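Local coordinates for protein methyltransferase FkbM (Methylobacillus flagellatus KT, PDB 2PY6) that probably transfers a methyl group, presumably from S-adenosylmethionine, to an acceptor that is not known, at residues 21-26 / 193-198; 36-41 / 143-148; 210-215 / 396-401; 229-234 / 337-342; 256-261 / 289-294. All coordinates share one frame; numbering follows the deposited sequence.

Interaction 1: 21-26 / 193-198. With EDO (1,2-ethanediol), chain C.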
# COMPACT_ATOMS: atom_id res chain seq x y z
N ASP A 21 -40.07 -13.51 18.09
CA ASP A 21 -40.06 -14.47 19.17
C ASP A 21 -38.77 -14.42 19.98
O ASP A 21 -38.82 -14.39 21.22
CB ASP A 21 -40.32 -15.87 18.64
CG ASP A 21 -41.75 -16.04 18.14
OD1 ASP A 21 -42.64 -15.30 18.61
OD2 ASP A 21 -41.98 -16.93 17.32
N SER A 22 -37.64 -14.43 19.29
CA SER A 22 -36.35 -14.37 19.96
C SER A 22 -36.21 -13.06 20.78
O SER A 22 -35.57 -13.04 21.85
CB SER A 22 -35.20 -14.59 18.95
OG SER A 22 -35.17 -13.59 17.96
N PHE A 23 -36.81 -11.98 20.28
CA PHE A 23 -36.79 -10.68 20.96
C PHE A 23 -37.40 -10.75 22.37
O PHE A 23 -36.79 -10.30 23.36
CB PHE A 23 -37.50 -9.59 20.10
CG PHE A 23 -37.90 -8.33 20.86
CD1 PHE A 23 -36.94 -7.42 21.30
CD2 PHE A 23 -39.24 -8.03 21.07
CE1 PHE A 23 -37.30 -6.25 21.96
CE2 PHE A 23 -39.62 -6.86 21.71
CZ PHE A 23 -38.65 -5.96 22.16
N LEU A 24 -38.59 -11.33 22.45
CA LEU A 24 -39.31 -11.44 23.70
C LEU A 24 -38.61 -12.39 24.65
O LEU A 24 -38.48 -12.09 25.83
CB LEU A 24 -40.74 -11.90 23.44
CG LEU A 24 -41.61 -10.89 22.68
CD1 LEU A 24 -43.03 -11.45 22.41
CD2 LEU A 24 -41.70 -9.60 23.44
N ALA A 25 -38.14 -13.52 24.14
CA ALA A 25 -37.38 -14.49 24.93
C ALA A 25 -36.07 -13.89 25.47
O ALA A 25 -35.69 -14.14 26.60
CB ALA A 25 -37.05 -15.73 24.09
N ALA A 26 -35.37 -13.13 24.64
CA ALA A 26 -34.13 -12.51 25.09
C ALA A 26 -34.38 -11.45 26.17
O ALA A 26 -33.65 -11.34 27.14
CB ALA A 26 -33.40 -11.91 23.93
N VAL A 193 -31.96 -5.46 15.33
CA VAL A 193 -31.19 -4.46 16.10
C VAL A 193 -31.40 -4.59 17.62
O VAL A 193 -30.46 -4.50 18.40
CB VAL A 193 -31.55 -3.04 15.65
CG1 VAL A 193 -30.96 -1.95 16.60
CG2 VAL A 193 -31.10 -2.85 14.20
N LEU A 194 -32.65 -4.77 18.03
CA LEU A 194 -32.99 -4.94 19.42
C LEU A 194 -32.43 -6.26 19.94
O LEU A 194 -31.97 -6.32 21.07
CB LEU A 194 -34.49 -4.89 19.61
CG LEU A 194 -35.22 -3.62 19.13
CD1 LEU A 194 -36.71 -3.80 19.37
CD2 LEU A 194 -34.73 -2.31 19.78
N ASN A 195 -32.45 -7.30 19.13
CA ASN A 195 -31.84 -8.57 19.53
C ASN A 195 -30.33 -8.42 19.69
O ASN A 195 -29.78 -8.97 20.64
CB ASN A 195 -32.21 -9.71 18.60
CG ASN A 195 -33.67 -10.11 18.74
OD1 ASN A 195 -34.30 -9.75 19.70
ND2 ASN A 195 -34.19 -10.82 17.76
N PHE A 196 -29.65 -7.68 18.82
CA PHE A 196 -28.21 -7.44 19.04
C PHE A 196 -27.90 -6.85 20.45
O PHE A 196 -27.03 -7.35 21.18
CB PHE A 196 -27.63 -6.53 17.99
CG PHE A 196 -26.30 -5.94 18.38
CD1 PHE A 196 -25.19 -6.74 18.43
CD2 PHE A 196 -26.19 -4.60 18.74
CE1 PHE A 196 -23.97 -6.19 18.80
CE2 PHE A 196 -24.99 -4.05 19.11
CZ PHE A 196 -23.87 -4.84 19.12
N HIS A 197 -28.61 -5.79 20.81
CA HIS A 197 -28.48 -5.14 22.11
C HIS A 197 -28.87 -6.07 23.27
O HIS A 197 -28.22 -6.07 24.29
CB HIS A 197 -29.28 -3.82 22.18
CG HIS A 197 -28.82 -2.77 21.21
ND1 HIS A 197 -27.59 -2.15 21.31
CD2 HIS A 197 -29.42 -2.23 20.12
CE1 HIS A 197 -27.44 -1.30 20.30
NE2 HIS A 197 -28.54 -1.33 19.57
N LEU A 198 -29.92 -6.87 23.11
CA LEU A 198 -30.31 -7.78 24.20
C LEU A 198 -29.31 -8.93 24.42
O LEU A 198 -29.10 -9.35 25.53
CB LEU A 198 -31.71 -8.35 23.96
CG LEU A 198 -32.89 -7.38 24.05
CD1 LEU A 198 -34.14 -8.03 23.53
CD2 LEU A 198 -33.07 -6.89 25.46
C1 EDO C . -25.42 -4.62 24.32
O1 EDO C . -25.12 -5.88 23.77
C2 EDO C . -25.04 -3.51 23.35
O2 EDO C . -26.10 -2.54 23.28
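Phe23 lies against Leu194, Asn195 and Leu198, and contributes more of the buried surface than any other residue of 21-26. CD1 of Phe23 meets CD1 of Leu198 at 3.6 Å, and CE1 of Phe23 lies 3.6 Å from CD1 of Leu194. Phe23 CG is anti to its backbone N (chi1 163°), beside the carbonyl carbon; from there CD1 and CE1 meet the two leucines. Asn195 OD1 approaches the ring edge in plane and sits 2.9 Å from Phe23 CA, a close approach. An alanine in place of Phe23 would probably open a gap between Leu194 and Leu198, leaving both leucine ends free to shift. One turn on, Ala26 CB rests on Leu198 CB at 3.9 Å. The packing gives way to a polar, partly exposed side at Ser22. Its OG is 2.9 Å from Asn195 ND2 at an angle too poor for a hydrogen bond; both groups are instead bonded to the carbonyl of Met19. The axes of 21-26 and 193-198 approach to 9.4 Å at 28°, a near-parallel packing of parts of helices 19-32 and 184-199; with Ile167 and Ile171 of helices 164-169 and 171-180 also touching Phe23, the arrangement resembles a small helical bundle.

Interaction 2: 36-41 / 143-148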
# COMPACT_ATOMS: atom_id res chain seq x y z
N PHE A 36 -26.93 -12.68 31.12
CA PHE A 36 -27.52 -13.25 29.93
C PHE A 36 -26.68 -12.86 28.75
O PHE A 36 -26.28 -11.69 28.62
CB PHE A 36 -28.94 -12.75 29.67
CG PHE A 36 -29.48 -13.19 28.30
CD1 PHE A 36 -29.85 -14.52 28.07
CD2 PHE A 36 -29.63 -12.29 27.27
CE1 PHE A 36 -30.34 -14.93 26.86
CE2 PHE A 36 -30.13 -12.68 26.07
CZ PHE A 36 -30.48 -14.01 25.84
N GLY A 37 -26.38 -13.80 27.88
CA GLY A 37 -25.58 -13.46 26.70
C GLY A 37 -24.07 -13.58 26.90
O GLY A 37 -23.30 -13.40 25.93
N ILE A 38 -23.63 -13.87 28.13
CA ILE A 38 -22.22 -14.05 28.41
C ILE A 38 -21.90 -15.56 28.34
O ILE A 38 -22.60 -16.37 28.91
CB ILE A 38 -21.83 -13.44 29.78
CG1 ILE A 38 -22.26 -11.97 29.84
CG2 ILE A 38 -20.34 -13.61 30.05
CD1 ILE A 38 -21.73 -11.09 28.68
N PRO A 39 -20.84 -15.95 27.59
CA PRO A 39 -20.49 -17.38 27.52
C PRO A 39 -20.25 -18.01 28.88
O PRO A 39 -19.58 -17.42 29.71
CB PRO A 39 -19.22 -17.39 26.68
CG PRO A 39 -19.26 -16.12 25.91
CD PRO A 39 -19.93 -15.12 26.78
N ALA A 40 -20.84 -19.19 29.10
CA ALA A 40 -20.78 -19.90 30.37
C ALA A 40 -19.38 -20.05 30.96
O ALA A 40 -19.19 -19.90 32.15
CB ALA A 40 -21.40 -21.31 30.20
N ASN A 41 -18.39 -20.35 30.11
CA ASN A 41 -17.03 -20.56 30.58
C ASN A 41 -16.41 -19.27 31.11
O ASN A 41 -15.60 -19.31 32.05
CB ASN A 41 -16.16 -21.25 29.51
CG ASN A 41 -16.07 -20.48 28.20
OD1 ASN A 41 -16.79 -19.50 27.95
ND2 ASN A 41 -15.17 -20.95 27.32
N PHE A 143 -16.56 -7.30 22.42
CA PHE A 143 -16.61 -6.09 23.21
C PHE A 143 -17.93 -5.86 23.98
O PHE A 143 -17.91 -5.51 25.16
CB PHE A 143 -16.24 -4.88 22.38
CG PHE A 143 -16.12 -3.64 23.19
CD1 PHE A 143 -14.94 -3.36 23.86
CD2 PHE A 143 -17.19 -2.78 23.33
CE1 PHE A 143 -14.83 -2.23 24.63
CE2 PHE A 143 -17.09 -1.65 24.10
CZ PHE A 143 -15.91 -1.38 24.75
N GLU A 144 -19.06 -6.10 23.34
CA GLU A 144 -20.35 -5.87 24.00
C GLU A 144 -20.51 -6.83 25.16
O GLU A 144 -21.03 -6.43 26.21
CB GLU A 144 -21.53 -6.05 23.05
CG GLU A 144 -21.80 -4.87 22.16
CD GLU A 144 -20.75 -4.61 21.09
OE1 GLU A 144 -20.09 -5.58 20.66
OE2 GLU A 144 -20.62 -3.42 20.68
N GLN A 145 -20.05 -8.08 24.96
CA GLN A 145 -20.03 -9.10 26.02
C GLN A 145 -19.10 -8.70 27.15
O GLN A 145 -19.43 -8.89 28.32
CB GLN A 145 -19.64 -10.47 25.47
CG GLN A 145 -20.68 -11.07 24.48
CD GLN A 145 -20.21 -12.38 23.85
OE1 GLN A 145 -19.04 -12.54 23.51
NE2 GLN A 145 -21.12 -13.32 23.68
N ALA A 146 -17.93 -8.14 26.81
CA ALA A 146 -17.01 -7.64 27.83
C ALA A 146 -17.70 -6.57 28.70
O ALA A 146 -17.62 -6.62 29.93
CB ALA A 146 -15.77 -7.05 27.19
N VAL A 147 -18.33 -5.58 28.05
CA VAL A 147 -19.01 -4.48 28.76
C VAL A 147 -20.04 -5.03 29.77
O VAL A 147 -20.07 -4.60 30.90
CB VAL A 147 -19.65 -3.48 27.81
CG1 VAL A 147 -20.54 -2.47 28.55
CG2 VAL A 147 -18.57 -2.74 27.03
N ARG A 148 -20.81 -6.03 29.36
CA ARG A 148 -21.82 -6.62 30.21
C ARG A 148 -21.25 -7.52 31.29
O ARG A 148 -21.70 -7.48 32.42
CB ARG A 148 -22.83 -7.39 29.36
CG ARG A 148 -23.98 -8.06 30.18
CD ARG A 148 -25.00 -8.68 29.23
NE ARG A 148 -25.77 -7.66 28.53
CZ ARG A 148 -26.65 -7.92 27.58
NH1 ARG A 148 -26.91 -9.17 27.25
NH2 ARG A 148 -27.32 -6.93 27.00
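The backbone of 36-41 passes helix 143-149 with Ile38 CA 5.9 Å from Gln145 CA, and at Gly37 it takes a positive phi (89°) where a CB would jam against the carbonyl of Phe36. This loop between helices 19-32 and 40-49 is bonded through its carbonyls to helix 143-149, which follows edge strand 140-142 of the N-terminal alpha/beta domain; Pro39 is the N-cap residue of helix 40-49. Arg148 runs out with CG anti to its backbone N, and a bend at chi3 (-70°) turns the chain at NE, with NH1 ending 2.9 Å from Phe36 O. NH1 stands above the carbonyl plane (38°), while that oxygen lies in the guanidinium plane. NH1 also serves Leu198 O, and NE is paired with Asp162. A leucine in place of Arg148 would probably leave both carbonyls short of a donor and Asp162 without its charged mate. The Phe36 ring runs beside the arginine, pointing the same way. Gln145, extended beyond CG, sends NE2 to Gly37 O at 3.1 Å, and NE2 also lies 3.8 Å from Pro39 CD. Between these two bonds Ile38 CD1 enters, 3.9 Å from Arg148 CB and only 3.2 Å from the carbonyl O of Gln145.

Interaction 3: 210-215 / 396-401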
# COMPACT_ATOMS: atom_id res chain seq x y z
N ARG A 210 -27.48 -3.78 5.11
CA ARG A 210 -27.32 -3.38 3.73
C ARG A 210 -26.00 -2.65 3.68
O ARG A 210 -25.45 -2.31 4.74
CB ARG A 210 -28.51 -2.53 3.32
CG ARG A 210 -29.82 -3.34 3.50
CD ARG A 210 -30.88 -3.17 2.46
NE ARG A 210 -30.28 -3.03 1.13
CZ ARG A 210 -30.39 -1.97 0.36
NH1 ARG A 210 -31.24 -0.98 0.64
NH2 ARG A 210 -29.71 -1.93 -0.77
N PRO A 211 -25.41 -2.50 2.49
CA PRO A 211 -24.14 -1.78 2.43
C PRO A 211 -24.22 -0.30 2.85
O PRO A 211 -25.29 0.35 2.73
CB PRO A 211 -23.76 -1.85 0.94
CG PRO A 211 -24.52 -2.99 0.40
CD PRO A 211 -25.82 -2.96 1.16
N TYR A 212 -23.11 0.19 3.36
CA TYR A 212 -22.93 1.61 3.72
C TYR A 212 -23.26 2.51 2.52
O TYR A 212 -23.96 3.53 2.68
CB TYR A 212 -21.51 1.83 4.29
CG TYR A 212 -21.20 3.26 4.64
CD1 TYR A 212 -21.77 3.86 5.76
CD2 TYR A 212 -20.35 4.02 3.85
CE1 TYR A 212 -21.50 5.20 6.08
CE2 TYR A 212 -20.07 5.35 4.16
CZ TYR A 212 -20.64 5.93 5.28
OH TYR A 212 -20.35 7.23 5.59
N SER A 213 -22.84 2.09 1.34
CA SER A 213 -23.11 2.81 0.06
C SER A 213 -24.58 3.04 -0.30
O SER A 213 -24.89 3.84 -1.18
CB SER A 213 -22.46 2.07 -1.11
OG SER A 213 -23.09 0.81 -1.35
N THR A 214 -25.49 2.35 0.37
CA THR A 214 -26.91 2.49 0.10
C THR A 214 -27.63 3.35 1.13
O THR A 214 -28.84 3.54 1.03
CB THR A 214 -27.56 1.06 0.04
OG1 THR A 214 -27.52 0.43 1.33
CG2 THR A 214 -26.83 0.21 -0.94
N LEU A 215 -26.89 3.88 2.11
CA LEU A 215 -27.49 4.71 3.14
C LEU A 215 -28.14 5.94 2.52
O LEU A 215 -27.51 6.58 1.71
CB LEU A 215 -26.40 5.13 4.15
CG LEU A 215 -26.73 5.95 5.40
CD1 LEU A 215 -27.66 5.26 6.39
CD2 LEU A 215 -25.40 6.24 6.06
N HIS A 396 -30.66 -1.02 8.25
CA HIS A 396 -29.39 -0.96 8.95
C HIS A 396 -28.31 -1.02 7.88
O HIS A 396 -28.26 -1.98 7.14
CB HIS A 396 -29.25 -2.10 9.94
CG HIS A 396 -27.96 -2.02 10.68
ND1 HIS A 396 -27.76 -1.15 11.73
CD2 HIS A 396 -26.77 -2.62 10.47
CE1 HIS A 396 -26.52 -1.25 12.16
NE2 HIS A 396 -25.89 -2.13 11.41
N HIS A 397 -27.41 -0.03 7.85
CA HIS A 397 -26.45 0.09 6.74
C HIS A 397 -24.92 -0.10 6.95
O HIS A 397 -24.14 0.37 6.12
CB HIS A 397 -26.62 1.44 6.07
CG HIS A 397 -27.96 1.67 5.47
ND1 HIS A 397 -28.23 1.39 4.15
CD2 HIS A 397 -29.10 2.20 5.98
CE1 HIS A 397 -29.48 1.72 3.87
NE2 HIS A 397 -30.03 2.24 4.97
N THR A 398 -24.50 -0.75 8.02
CA THR A 398 -23.09 -1.12 8.18
C THR A 398 -23.03 -2.55 8.73
O THR A 398 -24.04 -3.07 9.19
CB THR A 398 -22.28 -0.18 9.17
OG1 THR A 398 -22.81 -0.28 10.50
CG2 THR A 398 -22.28 1.26 8.71
N PRO A 399 -21.86 -3.20 8.65
CA PRO A 399 -21.67 -4.47 9.36
C PRO A 399 -21.49 -4.29 10.88
O PRO A 399 -21.30 -5.27 11.56
CB PRO A 399 -20.36 -5.03 8.79
CG PRO A 399 -19.92 -4.06 7.76
CD PRO A 399 -20.67 -2.81 7.87
N ASP A 400 -21.57 -3.06 11.40
CA ASP A 400 -21.37 -2.82 12.82
C ASP A 400 -22.63 -2.16 13.37
O ASP A 400 -23.69 -2.27 12.76
CB ASP A 400 -20.07 -2.00 13.01
CG ASP A 400 -19.45 -2.22 14.39
OD1 ASP A 400 -20.21 -2.36 15.37
OD2 ASP A 400 -18.20 -2.24 14.50
N ARG A 401 -22.54 -1.47 14.50
CA ARG A 401 -23.75 -0.89 15.12
C ARG A 401 -24.14 0.49 14.62
O ARG A 401 -25.20 1.02 14.94
CB ARG A 401 -23.67 -0.98 16.67
CG ARG A 401 -22.46 -0.41 17.33
CD ARG A 401 -22.38 -0.82 18.79
NE ARG A 401 -23.41 -0.19 19.61
CZ ARG A 401 -23.52 -0.36 20.92
NH1 ARG A 401 -22.68 -1.15 21.57
NH2 ARG A 401 -24.48 0.27 21.58
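His397 is gripped by the turn 211-215 at both its edge and one face. In the ring plane, ND1 donates to Thr214 OG1 at 3.1 Å and more weakly to Pro211 O at 3.4 Å. Over the face stands Leu215 CA, 3.7 Å from the ring centroid and 15° off the normal, a CH-pi contact, while Leu215 CD1 touches His397 CD2 at 3.4 Å. Beside the ring, Arg210 N bonds His396 O at 2.8 Å, and Tyr212 CD1 meets Thr398 CG2 at 4.0 Å. Thr214 OG1 is itself fixed: with chi1 at 67° it lies between its backbone N and carbonyl carbon and donates to Pro211 O at 2.6 Å, an oxygen that also takes Thr214 N. Segment 396-401 opens the loop joining strands 392-396 and 404-408, the antiparallel pair that closes the 3-2-1-4-5-7-6 sheet of the class I methyltransferase fold. Within that loop Thr398 OG1 accepts from Asp400 N, an ST turn, and is also hydrogen-bonded to Trp402 O; His396 NE2 donates to Asp400 O at 2.6 Å. Further out, Tyr212 OH is bonded to Glu239, and Asp400 pairs with Arg121. The Arg210 guanidinium donates to carbonyls of Glu209 and His206 of the second subunit, which carries this contact into the subunit interface.

Interaction 4: 229-234 / 337-342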
# COMPACT_ATOMS: atom_id res chain seq x y z
N LYS A 229 -35.00 19.20 -3.11
CA LYS A 229 -34.50 20.27 -2.25
C LYS A 229 -34.17 19.57 -0.95
O LYS A 229 -35.06 19.20 -0.16
CB LYS A 229 -35.53 21.41 -2.09
CG LYS A 229 -35.87 22.15 -3.43
CD LYS A 229 -37.13 23.04 -3.30
CE LYS A 229 -37.40 23.87 -4.57
NZ LYS A 229 -38.71 24.65 -4.60
N MSE A 230 -32.87 19.32 -0.77
CA MSE A 230 -32.35 18.56 0.37
C MSE A 230 -31.69 19.36 1.50
O MSE A 230 -30.80 20.19 1.24
CB MSE A 230 -31.28 17.55 -0.15
CG MSE A 230 -30.75 16.71 0.92
SE MSE A 230 -29.54 15.29 0.50
CE MSE A 230 -28.16 16.14 -0.25
N VAL A 231 -32.15 19.10 2.73
CA VAL A 231 -31.49 19.61 3.92
C VAL A 231 -30.55 18.46 4.32
O VAL A 231 -30.98 17.34 4.66
CB VAL A 231 -32.48 19.98 5.06
CG1 VAL A 231 -31.74 20.46 6.31
CG2 VAL A 231 -33.48 21.03 4.59
N ASP A 232 -29.26 18.74 4.20
CA ASP A 232 -28.21 17.79 4.56
C ASP A 232 -27.72 18.20 5.95
O ASP A 232 -26.79 18.99 6.13
CB ASP A 232 -27.12 17.84 3.49
CG ASP A 232 -25.97 16.93 3.77
OD1 ASP A 232 -25.95 16.25 4.82
OD2 ASP A 232 -25.06 16.93 2.92
N CYS A 233 -28.39 17.63 6.96
CA CYS A 233 -28.15 17.98 8.34
C CYS A 233 -27.09 17.03 8.90
O CYS A 233 -27.33 15.82 9.02
CB CYS A 233 -29.51 17.94 9.08
SG CYS A 233 -29.48 18.57 10.71
N GLY A 234 -25.93 17.60 9.24
CA GLY A 234 -24.73 16.87 9.65
C GLY A 234 -24.01 16.48 8.36
O GLY A 234 -23.79 15.31 8.09
N THR A 337 -37.92 18.95 0.14
CA THR A 337 -38.50 17.70 -0.32
C THR A 337 -37.85 16.51 0.39
O THR A 337 -38.40 15.42 0.36
CB THR A 337 -38.29 17.55 -1.86
OG1 THR A 337 -36.88 17.49 -2.16
CG2 THR A 337 -38.93 18.72 -2.64
N PHE A 338 -36.71 16.73 1.05
CA PHE A 338 -35.96 15.67 1.72
C PHE A 338 -35.11 16.23 2.84
O PHE A 338 -34.41 17.24 2.66
CB PHE A 338 -35.07 14.98 0.67
CG PHE A 338 -34.24 13.85 1.20
CD1 PHE A 338 -34.82 12.82 1.95
CD2 PHE A 338 -32.90 13.73 0.85
CE1 PHE A 338 -34.08 11.77 2.42
CE2 PHE A 338 -32.14 12.67 1.32
CZ PHE A 338 -32.73 11.68 2.11
N ILE A 339 -35.20 15.61 4.01
CA ILE A 339 -34.32 15.92 5.14
C ILE A 339 -33.54 14.65 5.55
O ILE A 339 -34.12 13.62 5.97
CB ILE A 339 -35.04 16.57 6.36
CG1 ILE A 339 -35.76 17.86 5.94
CG2 ILE A 339 -34.02 16.91 7.50
CD1 ILE A 339 -36.77 18.35 6.94
N LYS A 340 -32.23 14.72 5.36
CA LYS A 340 -31.29 13.70 5.80
C LYS A 340 -30.75 14.25 7.11
O LYS A 340 -30.44 15.46 7.19
CB LYS A 340 -30.17 13.51 4.78
CG LYS A 340 -28.93 12.68 5.33
CD LYS A 340 -27.90 13.63 5.96
CE LYS A 340 -26.72 12.99 6.45
NZ LYS A 340 -25.64 13.98 6.43
N MSE A 341 -30.64 13.39 8.13
CA MSE A 341 -30.17 13.82 9.44
C MSE A 341 -29.27 12.77 10.08
O MSE A 341 -29.69 11.61 10.30
CB MSE A 341 -31.34 14.11 10.37
CG MSE A 341 -30.93 14.80 11.67
SE MSE A 341 -32.35 15.19 12.87
CE MSE A 341 -33.06 16.60 11.99
N ASP A 342 -28.04 13.20 10.39
CA ASP A 342 -27.10 12.41 11.15
C ASP A 342 -26.20 13.39 11.90
O ASP A 342 -25.19 13.82 11.35
CB ASP A 342 -26.24 11.54 10.24
CG ASP A 342 -25.29 10.64 11.02
OD1 ASP A 342 -25.39 10.50 12.27
OD2 ASP A 342 -24.41 10.08 10.36
O HOH W 1 -22.93 13.34 9.90
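The Phe338 ring has selenomethionine Met230 at its edge: SE is 4.8 Å from the centroid and 75° off the normal, a Met-aromatic contact. Met230 CG also touches ring atom CD2 of Phe338 at 3.7 Å, the two side chains running side by side, and Phe224 meets the same ring edge-to-face. A second flat group, the Asp232 carboxylate, is met by Lys340 NZ nearly along the C-O axis of OD1, a salt bridge of 2.8 Å. Chi2 of Lys340 (-90°) folds the chain so that CD turns toward this acid. NZ gives a further bond to Gly234 O from above its carbonyl plane, so the ammonium is held by two acceptors, with a weak third bond to Ser240 OG. Beneath these groups run parallel strands 229-233 and 338-341, central neighbours in a class I methyltransferase sheet. Alternate residues bond across, as in Val231 N to Phe338 O and Lys340 N to Val231 O. On the opposite face Val231 packs on Ile339 and Cys233 on Met341. The first strand ends at Cys233, and Gly234 begins a glycine-containing loop that probably faces the cofactor site, as in relatives. Its phi is positive (85°), and a CB would also clash with Asp342 O. A water donates to both Gly234 O and Asp342 O.

Interaction 5: 256-261 / 289-294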
# COMPACT_ATOMS: atom_id res chain seq x y z
N TRP A 256 -29.14 22.50 1.08
CA TRP A 256 -28.67 23.26 2.24
C TRP A 256 -27.88 22.31 3.11
O TRP A 256 -28.43 21.41 3.73
CB TRP A 256 -29.82 23.76 3.07
CG TRP A 256 -30.77 24.66 2.39
CD1 TRP A 256 -30.68 26.02 2.27
CD2 TRP A 256 -32.02 24.28 1.80
NE1 TRP A 256 -31.78 26.50 1.64
CE2 TRP A 256 -32.63 25.46 1.35
CE3 TRP A 256 -32.69 23.05 1.64
CZ2 TRP A 256 -33.88 25.47 0.72
CZ3 TRP A 256 -33.91 23.05 1.02
CH2 TRP A 256 -34.49 24.25 0.54
N MSE A 257 -26.57 22.49 3.14
CA MSE A 257 -25.68 21.68 3.94
C MSE A 257 -25.41 22.35 5.30
O MSE A 257 -24.89 23.47 5.33
CB MSE A 257 -24.36 21.44 3.20
CG MSE A 257 -24.50 20.73 1.86
SE MSE A 257 -22.80 20.27 1.07
CE MSE A 257 -22.42 18.97 1.70
N ILE A 258 -25.71 21.64 6.39
CA ILE A 258 -25.57 22.15 7.77
C ILE A 258 -24.53 21.33 8.52
O ILE A 258 -24.71 20.12 8.70
CB ILE A 258 -26.92 22.08 8.55
CG1 ILE A 258 -28.05 22.73 7.71
CG2 ILE A 258 -26.81 22.73 9.93
CD1 ILE A 258 -29.40 22.54 8.33
N GLU A 259 -23.44 21.98 8.95
CA GLU A 259 -22.39 21.29 9.65
C GLU A 259 -21.65 22.25 10.61
O GLU A 259 -21.13 23.25 10.14
CB GLU A 259 -21.41 20.74 8.60
CG GLU A 259 -20.11 20.19 9.17
CD GLU A 259 -20.34 19.02 10.10
OE1 GLU A 259 -21.17 18.11 9.77
OE2 GLU A 259 -19.66 18.98 11.14
N PRO A 260 -21.59 21.94 11.94
CA PRO A 260 -20.91 22.88 12.85
C PRO A 260 -19.39 22.73 13.05
O PRO A 260 -18.76 23.70 13.45
CB PRO A 260 -21.60 22.60 14.19
CG PRO A 260 -21.91 21.16 14.15
CD PRO A 260 -22.18 20.82 12.69
N ASP A 261 -18.82 21.55 12.78
CA ASP A 261 -17.39 21.31 13.05
C ASP A 261 -16.51 22.05 12.06
O ASP A 261 -16.69 21.91 10.85
CB ASP A 261 -17.12 19.82 13.01
CG ASP A 261 -15.70 19.46 13.44
OD1 ASP A 261 -14.75 19.69 12.68
OD2 ASP A 261 -15.56 18.88 14.53
N CYS A 289 -23.15 25.87 11.26
CA CYS A 289 -23.87 25.89 12.52
C CYS A 289 -24.35 24.48 12.74
O CYS A 289 -24.29 23.61 11.84
CB CYS A 289 -25.09 26.84 12.48
SG CYS A 289 -26.38 26.41 11.29
N GLY A 290 -24.85 24.28 13.95
CA GLY A 290 -25.51 23.06 14.32
C GLY A 290 -27.01 23.25 14.21
O GLY A 290 -27.51 24.37 14.26
N ALA A 291 -27.72 22.15 14.00
CA ALA A 291 -29.17 22.16 13.90
C ALA A 291 -29.72 21.87 15.31
O ALA A 291 -29.35 20.87 15.93
CB ALA A 291 -29.65 21.10 12.92
N GLY A 292 -30.64 22.71 15.77
CA GLY A 292 -31.25 22.56 17.10
C GLY A 292 -32.61 23.16 17.08
O GLY A 292 -33.12 23.42 16.00
N GLU A 293 -33.24 23.29 18.25
CA GLU A 293 -34.61 23.76 18.32
C GLU A 293 -34.74 25.26 18.34
O GLU A 293 -35.78 25.80 17.95
CB GLU A 293 -35.45 23.11 19.43
CG GLU A 293 -34.90 23.06 20.80
CD GLU A 293 -35.76 22.18 21.72
OE1 GLU A 293 -36.93 22.56 22.02
OE2 GLU A 293 -35.25 21.10 22.14
N ASN A 294 -33.70 25.95 18.77
CA ASN A 294 -33.76 27.37 18.69
C ASN A 294 -32.40 27.93 18.35
O ASN A 294 -31.49 27.16 17.97
CB ASN A 294 -34.46 27.94 19.93
CG ASN A 294 -33.90 27.44 21.20
OD1 ASN A 294 -32.77 26.97 21.26
ND2 ASN A 294 -34.69 27.57 22.27
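Cys289, Ile258 and Pro260 bury most of the surface here, where the end of strand 254-258 meets the chain just past strand 284-287. Both strands belong to the parallel part of the class I methyltransferase sheet, and Gly290 and Ala291 form the short edge strand of a separate three-stranded sheet. The carbonyl O of Cys289 is the focus. Ile258 CG2, which lies anti to its backbone N, comes within 3.3 Å of it, and Pro260 CD lies 3.6 Å away. Pro260 N is also near but has no hydrogen to give. No clear hydrogen bond crosses the contact, which rests mainly on van der Waals packing. The same Ile258 methyl reaches Cys289 SG at 3.9 Å and, more loosely, Ala291 CB at 4.4 Å. Chi1 of 62° sets that SG between its own backbone N and carbonyl carbon. Pro260 covers the peptide that follows: its CB is 3.6 Å from Cys289 C and 3.7 Å from Gly290 N. Ile331 of helix 328-331 touches both Ile258 and Cys289. In related enzymes an acidic residue ending this strand usually holds the ribose of the cofactor, and Glu259 occupies that place, though its OE1 here accepts from Ser236 N. The other oxygen, Glu259 OE2, takes the backbone N of Asp261 at 3.2 Å, on the anti side of the carboxylate.

In the fold
Interactions 4 and 5 share one sheet: strands 229-233 and 254-258 are neighbours, bonded through Met230, Asp232 and Trp256, and Cys233 touches Ala291. Yet interaction 4 rests on regular backbone bonds and a buried salt bridge, interaction 5 on apolar contact around a carbonyl. Interaction 3 lies nearest the chain centre, at the far edge of that sheet, and is the one contact of the five touched by another subunit. Interactions 1 and 2 lie some 30 Å or more from interactions 4 and 5, centre to centre. The first is buried helix packing, the second partly buried and polar; Arg148 links them through Leu198, and Glu144 ties 143-148 to Arg401 of interaction 3.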